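Local structure of putative cell adhesion protein (Bacteroides fragilis, 4H40) at residues B[207-212]-B[236-241]. The protein is probably a fimbrial (pilus) protein of the fimbrillin-like family, with a likely part in cell adhesion. Residues are numbered along the deposited sequence; the frame is centred on the assembly and turned at random.
Sequences SGIQQP and ASVRIT
The side-chain amide of Gln211 lies with one face against the methyl of Ala236, where strand 197-207 parts from strand 237-240, one of the two outermost strands of a four-stranded antiparallel sheet within this chain. Ala236 CB sits over the group, 3.8 Å from Gln211 CD and 3.7 Å from NE2, rather than at its edge. The Gln211 side chain also touches Asp233 and Ser235. On a different side the same methyl meets the backbone carbonyl oxygens of Ile209 and Gln210. The second flat group is the Ala236 carbonyl, gripped by two backbone N-H groups. Gly208 N donates to Ala236 O at 2.9 Å, nearly along the C=O axis though bent at hydrogen (138°). Ile209 N gives the straighter but longer bond, 3.3 Å to the same oxygen, from above the carbonyl plane. Two successive N-H groups on one oxygen recall a beta bulge; the positive phi of Gly208 (84°) turns the chain there. Just before it, Ser207 and Ser237 form a non-hydrogen-bonded antiparallel pair with both side chains on one face of the sheet. Ser207 OG stands 3.6 Å from Ser237 CB, whereas Ser237 OG makes a weak hydrogen bond to Glu205, which also salt-bridges Arg239. Val238 turns to the other face and packs on Thr255 of strand 251-257, as Ile240 does further along, consistent with the interior of a beta-sandwich in this transthyretin-clan fold. Ile209 joins Val238 on this side, and both touch Asn136. Its CG1 lies between the backbone N and the carbonyl carbon (chi1 39°), 3.5 Å from Ala236 O, and CD1 continues toward Val238. The two side chains cross at about a right angle, with Ile209 CD1 3.8 Å from Val238 CG1.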
loop_
_atom_site.group_PDB
_atom_site.type_symbol
_atom_site.label_atom_id
_atom_site.label_comp_id
_atom_site.label_asym_id
_atom_site.label_seq_id
_atom_site.Cartn_x
_atom_site.Cartn_y
_atom_site.Cartn_z
ATOM N N SER B 207 16.314 2.840 -1.464
ATOM C CA SER B 207 16.785 4.189 -1.800
ATOM C C SER B 207 15.819 5.254 -1.311
ATOM O O SER B 207 14.617 5.002 -1.231
ATOM C CB SER B 207 16.942 4.322 -3.314
ATOM O OG SER B 207 18.172 3.797 -3.790
ATOM N N GLY B 208 16.353 6.436 -1.024
ATOM C CA GLY B 208 15.583 7.584 -0.562
ATOM C C GLY B 208 15.325 7.572 0.927
ATOM O O GLY B 208 14.262 7.996 1.388
ATOM N N ILE B 209 16.298 7.079 1.690
ATOM C CA ILE B 209 16.168 6.982 3.140
ATOM C C ILE B 209 17.082 8.050 3.812
ATOM O O ILE B 209 17.763 8.802 3.110
ATOM C CB ILE B 209 16.426 5.526 3.615
ATOM C CG1 ILE B 209 17.582 4.855 2.818
ATOM C CG2 ILE B 209 15.154 4.740 3.501
ATOM C CD1 ILE B 209 18.311 3.750 3.523
ATOM N N GLN B 210 17.009 8.182 5.147
ATOM C CA GLN B 210 17.779 9.151 5.920
ATOM C C GLN B 210 19.253 9.023 5.663
ATOM O O GLN B 210 19.781 7.905 5.675
ATOM C CB GLN B 210 17.521 8.954 7.420
ATOM C CG GLN B 210 18.207 9.958 8.342
ATOM C CD GLN B 210 17.369 11.190 8.504
ATOM O OE1 GLN B 210 16.322 11.169 9.159
ATOM N NE2 GLN B 210 17.799 12.281 7.887
ATOM N N GLN B 211 19.923 10.167 5.428
ATOM C CA GLN B 211 21.376 10.196 5.335
ATOM C C GLN B 211 21.873 10.253 6.791
ATOM O O GLN B 211 21.343 11.069 7.551
ATOM C CB GLN B 211 21.880 11.367 4.477
ATOM C CG GLN B 211 23.358 11.242 4.078
ATOM C CD GLN B 211 23.609 10.228 2.979
ATOM O OE1 GLN B 211 24.053 9.094 3.228
ATOM N NE2 GLN B 211 23.325 10.607 1.736
ATOM N N PRO B 212 22.771 9.339 7.238
ATOM C CA PRO B 212 23.208 9.341 8.664
ATOM C C PRO B 212 23.716 10.692 9.215
ATOM O O PRO B 212 24.472 11.431 8.542
ATOM C CB PRO B 212 24.318 8.296 8.695
ATOM C CG PRO B 212 24.014 7.396 7.528
ATOM C CD PRO B 212 23.423 8.258 6.469
ATOM N N ALA B 236 20.709 8.810 -0.286
ATOM C CA ALA B 236 20.946 7.804 0.761
ATOM C C ALA B 236 20.274 6.500 0.418
ATOM O O ALA B 236 19.092 6.461 0.069
ATOM C CB ALA B 236 20.482 8.296 2.115
ATOM N N SER B 237 21.050 5.421 0.504
ATOM C CA SER B 237 20.589 4.076 0.167
ATOM C C SER B 237 21.248 2.984 1.028
ATOM O O SER B 237 22.257 3.224 1.708
ATOM C CB SER B 237 20.841 3.794 -1.319
ATOM O OG SER B 237 22.138 3.287 -1.590
ATOM N N VAL B 238 20.674 1.773 0.962
ATOM C CA VAL B 238 21.198 0.593 1.645
ATOM C C VAL B 238 20.949 -0.658 0.743
ATOM O O VAL B 238 19.951 -0.715 0.027
ATOM C CB VAL B 238 20.683 0.434 3.103
ATOM C CG1 VAL B 238 19.198 0.113 3.171
ATOM C CG2 VAL B 238 21.490 -0.614 3.837
ATOM N N ARG B 239 21.906 -1.598 0.729
ATOM C CA ARG B 239 21.792 -2.812 -0.056
ATOM C C ARG B 239 21.722 -4.066 0.839
ATOM O O ARG B 239 22.530 -4.218 1.761
ATOM C CB ARG B 239 22.968 -2.907 -1.021
ATOM C CG ARG B 239 22.833 -4.013 -2.046
ATOM C CD ARG B 239 24.006 -4.115 -3.005
ATOM N NE ARG B 239 24.326 -2.871 -3.723
ATOM C CZ ARG B 239 23.678 -2.407 -4.793
ATOM N NH1 ARG B 239 22.613 -3.050 -5.268
ATOM N NH2 ARG B 239 24.071 -1.287 -5.379
ATOM N N ILE B 240 20.729 -4.933 0.595
ATOM C CA ILE B 240 20.584 -6.230 1.275
ATOM C C ILE B 240 21.124 -7.227 0.278
ATOM O O ILE B 240 20.616 -7.288 -0.834
ATOM C CB ILE B 240 19.142 -6.579 1.742
ATOM C CG1 ILE B 240 18.411 -5.381 2.429
ATOM C CG2 ILE B 240 19.179 -7.810 2.638
ATOM C CD1 ILE B 240 16.876 -5.618 2.657
ATOM N N THR B 241 22.204 -7.927 0.616
ATOM C CA THR B 241 22.828 -8.886 -0.289
ATOM C C THR B 241 22.518 -10.314 0.155
ATOM O O THR B 241 22.608 -11.244 -0.651
ATOM C CB THR B 241 24.353 -8.637 -0.382
ATOM O OG1 THR B 241 24.881 -8.360 0.918
ATOM C CG2 THR B 241 24.696 -7.486 -1.305
#